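Local coordinates for protein membrane-anchored mycosin mycp1 (Mycobacterium smegmatis, PDB 4KB5) that acts as a subtilisin-like serine protease that cleaves EspB and may regulate ESX-1 type VII secretion and virulence, at residues Ala198-Ala203 with Pro253-Val258; Ser161-Val166 with Glu193-Ala198; Asn47-Ile52 with Gly259-Asn264; Thr103-Ile108 with Ser314-Ser319. All coordinates share one frame; numbering follows the deposited sequence.

Interaction 1: residues Ala198-Ala203 with Pro253-Val258; sequences AAINYA and PLVLTV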
loop_
_atom_site.group_PDB
_atom_site.type_symbol
_atom_site.label_atom_id
_atom_site.label_comp_id
_atom_site.label_asym_id
_atom_site.label_seq_id
_atom_site.Cartn_x
_atom_site.Cartn_y
_atom_site.Cartn_z
ATOM N N ALA A 198 -7.042 -11.939 10.639
ATOM C CA ALA A 198 -6.190 -12.494 11.699
ATOM C C ALA A 198 -4.694 -12.178 11.486
ATOM O O ALA A 198 -3.968 -11.858 12.433
ATOM C CB ALA A 198 -6.414 -14.004 11.821
ATOM N N ALA A 199 -4.225 -12.282 10.247
ATOM C CA ALA A 199 -2.810 -11.988 9.947
ATOM C C ALA A 199 -2.469 -10.507 10.246
ATOM O O ALA A 199 -1.421 -10.190 10.829
ATOM C CB ALA A 199 -2.503 -12.334 8.489
ATOM N N ILE A 200 -3.370 -9.611 9.864
ATOM C CA ILE A 200 -3.202 -8.175 10.151
ATOM C C ILE A 200 -3.115 -7.886 11.659
ATOM O O ILE A 200 -2.175 -7.226 12.132
ATOM C CB ILE A 200 -4.271 -7.352 9.423
ATOM C CG1 ILE A 200 -4.007 -7.432 7.913
ATOM C CG2 ILE A 200 -4.277 -5.905 9.902
ATOM C CD1 ILE A 200 -5.160 -6.991 7.043
ATOM N N ASN A 201 -4.062 -8.430 12.416
ATOM C CA ASN A 201 -4.053 -8.307 13.873
ATOM C C ASN A 201 -2.774 -8.866 14.466
ATOM O O ASN A 201 -2.167 -8.257 15.349
ATOM C CB ASN A 201 -5.268 -9.026 14.472
ATOM C CG ASN A 201 -5.298 -8.946 15.988
ATOM O OD1 ASN A 201 -5.620 -7.905 16.565
ATOM N ND2 ASN A 201 -4.934 -10.044 16.641
ATOM N N TYR A 202 -2.353 -10.030 13.967
ATOM C CA TYR A 202 -1.073 -10.606 14.369
ATOM C C TYR A 202 0.116 -9.669 14.091
ATOM O O TYR A 202 0.918 -9.370 14.981
ATOM C CB TYR A 202 -0.856 -11.976 13.683
ATOM C CG TYR A 202 0.503 -12.567 13.976
ATOM C CD1 TYR A 202 0.795 -13.122 15.229
ATOM C CD2 TYR A 202 1.512 -12.552 13.009
ATOM C CE1 TYR A 202 2.055 -13.650 15.506
ATOM C CE2 TYR A 202 2.768 -13.083 13.271
ATOM C CZ TYR A 202 3.036 -13.631 14.516
ATOM O OH TYR A 202 4.292 -14.143 14.766
ATOM N N ALA A 203 0.235 -9.213 12.850
ATOM C CA ALA A 203 1.352 -8.336 12.476
ATOM C C ALA A 203 1.335 -6.997 13.250
ATOM O O ALA A 203 2.385 -6.508 13.693
ATOM C CB ALA A 203 1.346 -8.097 10.970
ATOM N N PRO A 253 -9.130 1.265 11.041
ATOM C CA PRO A 253 -7.840 1.929 11.205
ATOM C C PRO A 253 -6.715 1.040 11.735
ATOM O O PRO A 253 -5.668 1.553 12.148
ATOM C CB PRO A 253 -8.160 3.023 12.243
ATOM C CG PRO A 253 -9.272 2.446 13.079
ATOM C CD PRO A 253 -9.905 1.309 12.299
ATOM N N LEU A 254 -6.928 -0.270 11.749
ATOM C CA LEU A 254 -5.842 -1.198 12.056
ATOM C C LEU A 254 -4.727 -1.058 11.010
ATOM O O LEU A 254 -3.551 -1.052 11.344
ATOM C CB LEU A 254 -6.376 -2.623 12.103
ATOM C CG LEU A 254 -5.650 -3.634 12.986
ATOM C CD1 LEU A 254 -5.191 -3.060 14.330
ATOM C CD2 LEU A 254 -6.582 -4.812 13.203
ATOM N N VAL A 255 -5.122 -0.932 9.744
ATOM C CA VAL A 255 -4.212 -0.514 8.674
ATOM C C VAL A 255 -4.467 0.961 8.338
ATOM O O VAL A 255 -5.513 1.499 8.718
ATOM C CB VAL A 255 -4.384 -1.381 7.407
ATOM C CG1 VAL A 255 -4.081 -2.849 7.720
ATOM C CG2 VAL A 255 -5.771 -1.211 6.810
ATOM N N LEU A 256 -3.501 1.606 7.672
ATOM C CA LEU A 256 -3.701 2.951 7.095
ATOM C C LEU A 256 -3.888 2.844 5.591
ATOM O O LEU A 256 -2.969 2.410 4.860
ATOM C CB LEU A 256 -2.534 3.890 7.430
ATOM C CG LEU A 256 -2.624 5.323 6.851
ATOM C CD1 LEU A 256 -3.911 6.052 7.263
ATOM C CD2 LEU A 256 -1.383 6.104 7.287
ATOM N N THR A 257 -5.081 3.198 5.127
ATOM C CA THR A 257 -5.451 3.037 3.723
ATOM C C THR A 257 -5.255 4.357 2.977
ATOM O O THR A 257 -5.812 5.405 3.381
ATOM C CB THR A 257 -6.904 2.545 3.606
ATOM O OG1 THR A 257 -7.010 1.296 4.283
ATOM C CG2 THR A 257 -7.342 2.360 2.147
ATOM N N VAL A 258 -4.461 4.303 1.896
ATOM C CA VAL A 258 -3.984 5.515 1.224
ATOM C C VAL A 258 -4.521 5.686 -0.192
ATOM O O VAL A 258 -4.340 4.821 -1.057
ATOM C CB VAL A 258 -2.447 5.586 1.241
ATOM C CG1 VAL A 258 -1.956 6.917 0.672
ATOM C CG2 VAL A 258 -1.923 5.367 2.660
#

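Interaction 2: residues Ser161-Val166 with Glu193-Ala198; sequences SLARSV and ETSLGA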
loop_
_atom_site.group_PDB
_atom_site.type_symbol
_atom_site.label_atom_id
_atom_site.label_comp_id
_atom_site.label_asym_id
_atom_site.label_seq_id
_atom_site.Cartn_x
_atom_site.Cartn_y
_atom_site.Cartn_z
ATOM N N SER A 161 -3.285 -15.728 0.029
ATOM C CA SER A 161 -1.819 -15.635 -0.046
ATOM C C SER A 161 -1.321 -14.344 0.610
ATOM O O SER A 161 -0.292 -14.345 1.280
ATOM C CB SER A 161 -1.303 -15.786 -1.479
ATOM O OG SER A 161 -1.731 -14.706 -2.282
ATOM N N LEU A 162 -2.078 -13.255 0.468
ATOM C CA LEU A 162 -1.714 -12.000 1.155
ATOM C C LEU A 162 -1.587 -12.196 2.664
ATOM O O LEU A 162 -0.595 -11.775 3.286
ATOM C CB LEU A 162 -2.722 -10.900 0.843
ATOM C CG LEU A 162 -2.431 -9.560 1.550
ATOM C CD1 LEU A 162 -1.099 -8.961 1.078
ATOM C CD2 LEU A 162 -3.581 -8.590 1.315
ATOM N N ALA A 163 -2.571 -12.884 3.245
ATOM C CA ALA A 163 -2.565 -13.196 4.678
ATOM C C ALA A 163 -1.270 -13.863 5.126
ATOM O O ALA A 163 -0.667 -13.480 6.132
ATOM C CB ALA A 163 -3.770 -14.069 5.040
ATOM N N ARG A 164 -0.834 -14.855 4.356
ATOM C CA ARG A 164 0.414 -15.552 4.637
ATOM C C ARG A 164 1.605 -14.604 4.521
ATOM O O ARG A 164 2.498 -14.611 5.368
ATOM C CB ARG A 164 0.592 -16.738 3.686
ATOM C CG ARG A 164 -0.102 -18.009 4.146
ATOM C CD ARG A 164 0.347 -19.210 3.329
ATOM N NE ARG A 164 -0.306 -19.258 2.024
ATOM C CZ ARG A 164 0.322 -19.072 0.868
ATOM N NH1 ARG A 164 1.624 -18.824 0.850
ATOM N NH2 ARG A 164 -0.352 -19.133 -0.272
ATOM N N SER A 165 1.612 -13.789 3.470
ATOM C CA SER A 165 2.708 -12.811 3.255
ATOM C C SER A 165 2.843 -11.801 4.407
ATOM O O SER A 165 3.961 -11.439 4.800
ATOM C CB SER A 165 2.582 -12.120 1.885
ATOM O OG SER A 165 1.550 -11.143 1.871
ATOM N N VAL A 166 1.708 -11.397 4.986
ATOM C CA VAL A 166 1.706 -10.486 6.133
ATOM C C VAL A 166 2.320 -11.141 7.373
ATOM O O VAL A 166 3.157 -10.533 8.062
ATOM C CB VAL A 166 0.274 -9.955 6.434
ATOM C CG1 VAL A 166 0.242 -9.122 7.714
ATOM C CG2 VAL A 166 -0.237 -9.130 5.268
ATOM N N GLU A 193 -12.492 -14.068 4.492
ATOM C CA GLU A 193 -11.291 -13.256 4.683
ATOM C C GLU A 193 -10.722 -13.395 6.064
ATOM O O GLU A 193 -9.874 -12.585 6.454
ATOM C CB GLU A 193 -11.644 -11.775 4.561
ATOM C CG GLU A 193 -11.686 -11.213 3.173
ATOM C CD GLU A 193 -11.577 -9.698 3.179
ATOM O OE1 GLU A 193 -12.156 -9.072 2.262
ATOM O OE2 GLU A 193 -10.924 -9.143 4.101
ATOM N N THR A 194 -11.211 -14.365 6.836
ATOM C CA THR A 194 -10.869 -14.429 8.252
ATOM C C THR A 194 -9.371 -14.591 8.496
ATOM O O THR A 194 -8.862 -14.135 9.523
ATOM C CB THR A 194 -11.663 -15.520 9.025
ATOM O OG1 THR A 194 -11.525 -16.777 8.363
ATOM C CG2 THR A 194 -13.146 -15.177 9.110
ATOM N N SER A 195 -8.660 -15.244 7.573
ATOM C CA SER A 195 -7.220 -15.424 7.767
ATOM C C SER A 195 -6.482 -14.098 7.570
ATOM O O SER A 195 -5.500 -13.833 8.262
ATOM C CB SER A 195 -6.633 -16.524 6.862
ATOM O OG SER A 195 -6.725 -16.149 5.500
ATOM N N LEU A 196 -6.976 -13.261 6.663
ATOM C CA LEU A 196 -6.364 -11.936 6.419
ATOM C C LEU A 196 -6.538 -11.008 7.618
ATOM O O LEU A 196 -5.568 -10.408 8.090
ATOM C CB LEU A 196 -6.912 -11.288 5.146
ATOM C CG LEU A 196 -6.327 -9.920 4.744
ATOM C CD1 LEU A 196 -4.797 -9.927 4.681
ATOM C CD2 LEU A 196 -6.914 -9.473 3.415
ATOM N N GLY A 197 -7.769 -10.914 8.130
ATOM C CA GLY A 197 -8.033 -10.135 9.348
ATOM C C GLY A 197 -7.168 -10.616 10.498
ATOM O O GLY A 197 -6.602 -9.814 11.246
ATOM N N ALA A 198 -7.042 -11.939 10.639
ATOM C CA ALA A 198 -6.190 -12.494 11.699
ATOM C C ALA A 198 -4.694 -12.178 11.486
ATOM O O ALA A 198 -3.968 -11.858 12.433
ATOM C CB ALA A 198 -6.414 -14.004 11.821
#

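Interaction 3: residues Asn47-Ile52 with Gly259-Asn264; sequences NDYLRI and GSIGQN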
loop_
_atom_site.group_PDB
_atom_site.type_symbol
_atom_site.label_atom_id
_atom_site.label_comp_id
_atom_site.label_asym_id
_atom_site.label_seq_id
_atom_site.Cartn_x
_atom_site.Cartn_y
_atom_site.Cartn_z
ATOM N N ASN A 47 8.479 15.178 -4.553
ATOM C CA ASN A 47 9.533 15.543 -3.611
ATOM C C ASN A 47 9.410 16.992 -3.127
ATOM O O ASN A 47 9.652 17.278 -1.951
ATOM C CB ASN A 47 10.917 15.335 -4.221
ATOM C CG ASN A 47 11.304 13.861 -4.335
ATOM O OD1 ASN A 47 12.302 13.428 -3.749
ATOM N ND2 ASN A 47 10.519 13.089 -5.087
ATOM N N ASP A 48 9.066 17.903 -4.042
ATOM C CA ASP A 48 8.860 19.311 -3.681
ATOM C C ASP A 48 7.557 19.451 -2.884
ATOM O O ASP A 48 7.534 20.071 -1.841
ATOM C CB ASP A 48 8.780 20.199 -4.924
ATOM C CG ASP A 48 10.135 20.413 -5.597
ATOM O OD1 ASP A 48 11.185 20.364 -4.917
ATOM O OD2 ASP A 48 10.128 20.658 -6.821
ATOM N N TYR A 49 6.484 18.867 -3.400
ATOM C CA TYR A 49 5.171 18.921 -2.767
ATOM C C TYR A 49 5.196 18.447 -1.305
ATOM O O TYR A 49 4.626 19.096 -0.423
ATOM C CB TYR A 49 4.198 18.087 -3.584
ATOM C CG TYR A 49 2.760 18.239 -3.178
ATOM C CD1 TYR A 49 1.890 19.027 -3.928
ATOM C CD2 TYR A 49 2.254 17.583 -2.047
ATOM C CE1 TYR A 49 0.559 19.163 -3.566
ATOM C CE2 TYR A 49 0.926 17.725 -1.673
ATOM C CZ TYR A 49 0.089 18.513 -2.436
ATOM O OH TYR A 49 -1.228 18.651 -2.081
ATOM N N LEU A 50 5.880 17.330 -1.060
ATOM C CA LEU A 50 5.960 16.726 0.267
ATOM C C LEU A 50 7.137 17.228 1.089
ATOM O O LEU A 50 7.352 16.748 2.211
ATOM C CB LEU A 50 6.054 15.189 0.144
ATOM C CG LEU A 50 4.852 14.452 -0.451
ATOM C CD1 LEU A 50 5.233 13.007 -0.756
ATOM C CD2 LEU A 50 3.661 14.508 0.504
ATOM N N ARG A 51 7.906 18.173 0.538
ATOM C CA ARG A 51 9.088 18.747 1.222
ATOM C C ARG A 51 10.035 17.667 1.773
ATOM O O ARG A 51 10.468 17.703 2.945
ATOM C CB ARG A 51 8.676 19.741 2.330
ATOM C CG ARG A 51 7.534 20.671 1.939
ATOM C CD ARG A 51 7.433 21.910 2.820
ATOM N NE ARG A 51 6.869 21.696 4.160
ATOM C CZ ARG A 51 5.564 21.614 4.458
ATOM N NH1 ARG A 51 4.634 21.674 3.505
ATOM N NH2 ARG A 51 5.178 21.441 5.721
ATOM N N ILE A 52 10.367 16.711 0.909
ATOM C CA ILE A 52 11.162 15.550 1.313
ATOM C C ILE A 52 12.542 15.960 1.823
ATOM O O ILE A 52 13.001 15.445 2.852
ATOM C CB ILE A 52 11.201 14.478 0.192
ATOM C CG1 ILE A 52 9.780 13.916 -0.009
ATOM C CG2 ILE A 52 12.211 13.376 0.515
ATOM C CD1 ILE A 52 9.633 12.761 -0.978
ATOM N N GLY A 259 -5.196 6.807 -0.416
ATOM C CA GLY A 259 -5.703 7.164 -1.744
ATOM C C GLY A 259 -4.721 8.063 -2.487
ATOM O O GLY A 259 -3.705 8.492 -1.933
ATOM N N SER A 260 -5.046 8.379 -3.730
ATOM C CA SER A 260 -4.134 9.153 -4.573
ATOM C C SER A 260 -4.588 10.597 -4.859
ATOM O O SER A 260 -5.770 10.834 -5.110
ATOM C CB SER A 260 -3.912 8.413 -5.895
ATOM O OG SER A 260 -3.121 9.201 -6.755
ATOM N N ILE A 261 -3.640 11.541 -4.819
ATOM C CA ILE A 261 -3.854 12.901 -5.370
ATOM C C ILE A 261 -2.940 13.219 -6.571
ATOM O O ILE A 261 -1.855 12.627 -6.733
ATOM C CB ILE A 261 -3.677 14.026 -4.331
ATOM C CG1 ILE A 261 -2.290 13.955 -3.677
ATOM C CG2 ILE A 261 -4.808 13.989 -3.303
ATOM C CD1 ILE A 261 -1.660 15.308 -3.429
ATOM N N GLY A 262 -3.391 14.158 -7.400
ATOM C CA GLY A 262 -2.616 14.635 -8.536
ATOM C C GLY A 262 -1.819 15.883 -8.218
ATOM O O GLY A 262 -1.851 16.380 -7.077
ATOM N N GLN A 263 -1.111 16.389 -9.235
ATOM C CA GLN A 263 -0.245 17.578 -9.117
ATOM C C GLN A 263 -0.949 18.801 -8.536
ATOM O O GLN A 263 -0.333 19.582 -7.816
ATOM C CB GLN A 263 0.373 17.934 -10.474
ATOM C CG GLN A 263 1.639 17.158 -10.785
ATOM C CD GLN A 263 1.973 17.107 -12.263
ATOM O OE1 GLN A 263 1.210 16.572 -13.077
ATOM N NE2 GLN A 263 3.131 17.636 -12.615
ATOM N N ASN A 264 -2.236 18.950 -8.844
ATOM C CA ASN A 264 -3.048 20.052 -8.323
ATOM C C ASN A 264 -3.591 19.821 -6.909
ATOM O O ASN A 264 -4.352 20.644 -6.399
ATOM C CB ASN A 264 -4.203 20.357 -9.286
ATOM C CG ASN A 264 -5.198 19.213 -9.398
ATOM O OD1 ASN A 264 -4.910 18.065 -9.040
ATOM N ND2 ASN A 264 -6.382 19.527 -9.904
#

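Interaction 4: residues Thr103-Ile108 with Ser314-Ser319; sequences TMTAAI and SAAYVS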
loop_
_atom_site.group_PDB
_atom_site.type_symbol
_atom_site.label_atom_id
_atom_site.label_comp_id
_atom_site.label_asym_id
_atom_site.label_seq_id
_atom_site.Cartn_x
_atom_site.Cartn_y
_atom_site.Cartn_z
ATOM N N THR A 103 9.413 -2.722 -8.080
ATOM C CA THR A 103 10.716 -2.060 -8.050
ATOM C C THR A 103 10.566 -0.551 -7.819
ATOM O O THR A 103 11.292 0.031 -7.027
ATOM C CB THR A 103 11.524 -2.305 -9.363
ATOM O OG1 THR A 103 11.663 -3.713 -9.596
ATOM C CG2 THR A 103 12.905 -1.690 -9.263
ATOM N N MET A 104 9.631 0.058 -8.526
ATOM C CA MET A 104 9.337 1.491 -8.388
ATOM C C MET A 104 8.659 1.844 -7.053
ATOM O O MET A 104 8.878 2.943 -6.507
ATOM C CB MET A 104 8.472 1.963 -9.560
ATOM C CG MET A 104 9.245 2.074 -10.881
ATOM S SD MET A 104 8.953 0.694 -12.008
ATOM C CE MET A 104 7.432 1.226 -12.780
ATOM N N THR A 105 7.854 0.915 -6.531
ATOM C CA THR A 105 7.232 1.075 -5.203
ATOM C C THR A 105 8.318 1.174 -4.142
ATOM O O THR A 105 8.311 2.099 -3.322
ATOM C CB THR A 105 6.283 -0.096 -4.868
ATOM O OG1 THR A 105 5.304 -0.227 -5.908
ATOM C CG2 THR A 105 5.558 0.155 -3.549
ATOM N N ALA A 106 9.259 0.225 -4.185
ATOM C CA ALA A 106 10.399 0.165 -3.262
ATOM C C ALA A 106 11.299 1.395 -3.345
ATOM O O ALA A 106 11.826 1.858 -2.333
ATOM C CB ALA A 106 11.225 -1.107 -3.518
ATOM N N ALA A 107 11.492 1.907 -4.559
ATOM C CA ALA A 107 12.365 3.068 -4.768
ATOM C C ALA A 107 11.717 4.330 -4.197
ATOM O O ALA A 107 12.406 5.157 -3.609
ATOM C CB ALA A 107 12.686 3.253 -6.250
ATOM N N ILE A 108 10.404 4.473 -4.348
ATOM C CA ILE A 108 9.692 5.586 -3.676
ATOM C C ILE A 108 9.912 5.541 -2.158
ATOM O O ILE A 108 10.173 6.577 -1.516
ATOM C CB ILE A 108 8.213 5.639 -4.084
ATOM C CG1 ILE A 108 8.136 6.223 -5.501
ATOM C CG2 ILE A 108 7.393 6.514 -3.123
ATOM C CD1 ILE A 108 6.891 5.859 -6.275
ATOM N N SER A 314 1.100 5.980 -3.981
ATOM C CA SER A 314 0.666 6.855 -2.865
ATOM C C SER A 314 0.950 6.180 -1.522
ATOM O O SER A 314 1.515 6.793 -0.602
ATOM C CB SER A 314 -0.826 7.153 -2.976
ATOM O OG SER A 314 -1.124 7.753 -4.219
ATOM N N ALA A 315 0.574 4.900 -1.423
ATOM C CA ALA A 315 0.862 4.105 -0.218
ATOM C C ALA A 315 2.351 4.060 0.082
ATOM O O ALA A 315 2.745 4.179 1.233
ATOM C CB ALA A 315 0.307 2.690 -0.364
ATOM N N ALA A 316 3.187 3.890 -0.954
ATOM C CA ALA A 316 4.646 3.893 -0.782
ATOM C C ALA A 316 5.170 5.176 -0.113
ATOM O O ALA A 316 6.005 5.122 0.795
ATOM C CB ALA A 316 5.363 3.624 -2.123
ATOM N N TYR A 317 4.681 6.339 -0.532
ATOM C CA TYR A 317 5.100 7.577 0.132
ATOM C C TYR A 317 4.800 7.570 1.624
ATOM O O TYR A 317 5.624 7.989 2.439
ATOM C CB TYR A 317 4.456 8.802 -0.524
ATOM C CG TYR A 317 5.188 9.217 -1.776
ATOM C CD1 TYR A 317 6.476 9.731 -1.694
ATOM C CD2 TYR A 317 4.606 9.067 -3.036
ATOM C CE1 TYR A 317 7.165 10.108 -2.824
ATOM C CE2 TYR A 317 5.294 9.443 -4.180
ATOM C CZ TYR A 317 6.567 9.962 -4.052
ATOM O OH TYR A 317 7.280 10.323 -5.150
ATOM N N VAL A 318 3.619 7.065 1.969
ATOM C CA VAL A 318 3.164 7.026 3.367
ATOM C C VAL A 318 3.943 5.971 4.170
ATOM O O VAL A 318 4.318 6.210 5.338
ATOM C CB VAL A 318 1.622 6.834 3.425
ATOM C CG1 VAL A 318 1.125 6.794 4.866
ATOM C CG2 VAL A 318 0.928 7.967 2.678
ATOM N N SER A 319 4.243 4.830 3.536
ATOM C CA SER A 319 5.158 3.853 4.156
ATOM C C SER A 319 6.516 4.460 4.411
ATOM O O SER A 319 7.099 4.264 5.480
ATOM C CB SER A 319 5.324 2.591 3.297
ATOM O OG SER A 319 4.116 1.871 3.251
#

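Interaction 1: residues Ala198-Ala203 with Pro253-Val258
Ile200, on helix 194-206, drops one methyl onto the loop that leads into strand 256-261, where Leu254 and Val255 receive it. That methyl is CG2, and it does the work for the helix side: it lies 3.8 Å from Val255 CG1 and 4.1 Å from Leu254 CG, wedged against two consecutive residues of the loop. The first torsion of Ile200 (chi1 -68°) explains the choice of branch, because it sets CG2 trans to the backbone nitrogen and swings it out from the helix, while CG1 trails beside that nitrogen. Val255 meets the isoleucine roughly at a right angle, whereas the leucine comes in on a slant. Leu254 reaches further along the helix as well: its CD2 comes loosely to 4.4 Å from Asn201 CA. The polar end of Asn201 is engaged along its own helix, OD1 with Asn205 ND2. The contact is apolar, a methyl of Ile200 against a valine methyl and the branch point of the leucine; it is buried at Ile200 and Val255 and partly exposed at Leu254, which also touches Ile7. It lies away from the catalytic residues. Pro248 and Tyr251 pack on Ile200 from the loop before Pro253, and Val255 leans on Ile211 of the adjoining strand 210-214. On another flank, helix 194-206 is packed against helix 154-171 through Ala199 and Ala203.

Interaction 2: residues Ser161-Val166 with Glu193-Ala198
The carbonyl oxygen of Leu162 is gripped twice, by Ser165 OG at 2.6 Å and by Val166 N at 2.9 Å, the latter being the regular helical bond. Leu162 belongs to one of two neighbouring helices of the subtilisin-like alpha/beta fold, 154-171 and 194-206, which run nearly parallel: over the short segments the axes come within 8.2 Å and cross at 20°. The serine hydroxyl donates in the carbonyl plane, onto a lone pair, at a C=O...OG angle of 117°. Between the helices, Ala163 directs its methyl at the other helix, where CB sits 3.6 Å from Leu196 CA, straight against the backbone. Beside it comes Ser195 OG. The small Ala163 and Ser195 are consistent with so close an approach. Leu196 has CG trans to the backbone nitrogen (chi1 -178°), which carries its end back across the groove to Leu162. Beyond the pair, Leu162 packs on Ile69 and Ile179 of the central sheet. At the meeting of the two leucines, Leu162 CD2 approaches Leu196 CD1 at 3.8 Å.

Interaction 3: residues Asn47-Ile52 with Gly259-Asn264
A Schellman motif ends helix 45-49, and the last residue of that helix, Tyr49, stretches its side chain to Ile261 at the end of strand 256-261. The turn is closed by two backbone bonds: Ile52 N reaches back to Asn47 O at 3.0 Å, and Arg51 N to Asp48 O at 3.1 Å. Arg51 takes the positive phi (50°) that lets the chain double back. With its CG trans to the backbone nitrogen (chi1 -170°), the tyrosine holds its ring out toward the strand. Ile261 comes from the opposite direction and touches with the tip of its longer branch alone, CD1 lying 3.6 Å from Tyr49 OH and 3.8 Å from Tyr49 CZ. The methyl thus sits at the hydroxyl end of the ring. A looser approach follows where the strand has given way to loop: Tyr49 CE1 stands 4.4 Å from Gln263 O. Val360 also touches the tyrosine, and the carbonyl oxygen of Tyr49 binds a glycerol, probably from the crystallisation liquor. Arg51 turns elsewhere, to a salt bridge with Asp362. Strand 256-261 lies next to the edge strand 279-282 of the parallel sheet, and the contact joins a short helix that precedes all the strands of that sheet to the C-terminal end of a strand in the subtilisin-like alpha/beta fold.

Interaction 4: residues Thr103-Ile108 with Ser314-Ser319
A CH-pi contact joins Ile108 to Tyr317. Ile108 CG2 sits 3.4 Å from the centroid of the Tyr317 ring and 4° off its normal, so the methyl stands almost exactly over the middle of one face. It is put there by chi1 -75°, which sets CG2 trans to the backbone nitrogen. Methyl packing continues next to it: the same CG2 lies 3.7 Å from Ala316 CB, and Thr105 CG2 comes to 3.8 Å from Ala316 CB. That alanine methyl points into the opposing helix and also lies 3.5 Å from Thr105 O. These are the two helices of the subtilisin-like fold associated with the charge-relay histidine and serine: helix 102-110 starts just after His101, and helix 311-328 carries Ser312 in its first turn. Their short segments run in the same general sense at 34°, with axes 8.6 Å apart at the closest. Among the polar groups, Ser319 OG is hydrogen-bonded to Asn178 ND2. Thr105 OG1 is hydrogen-bonded to Asp70 OD2 and to His101 O, a second-shell link that probably helps to position the charge relay residues.

Along the chain, interactions 2 and 1 follow each other on helix 194-206, sharing Ala198, with centres 10 Å apart; both fall within the sequence spans of interactions 3 and 4. Interaction 3 uses the far end of the strand that interaction 1 enters, 256-261, about 25 Å away between centres. Interaction 4, about 13 Å from interaction 3 between centres, alternates with it in sequence. Helix 311-328 touches the segments of interactions 1 and 3: Val318 packs on Leu256 and Val258, Ser314 on Ser260, and Tyr317 on Leu50 and Ile52. Interaction 2 pairs two helices, interaction 1 joins one of them to the loop before strand 256-261, and interaction 4 pairs the helices next to the catalytic residues, all within one subtilisin-like domain.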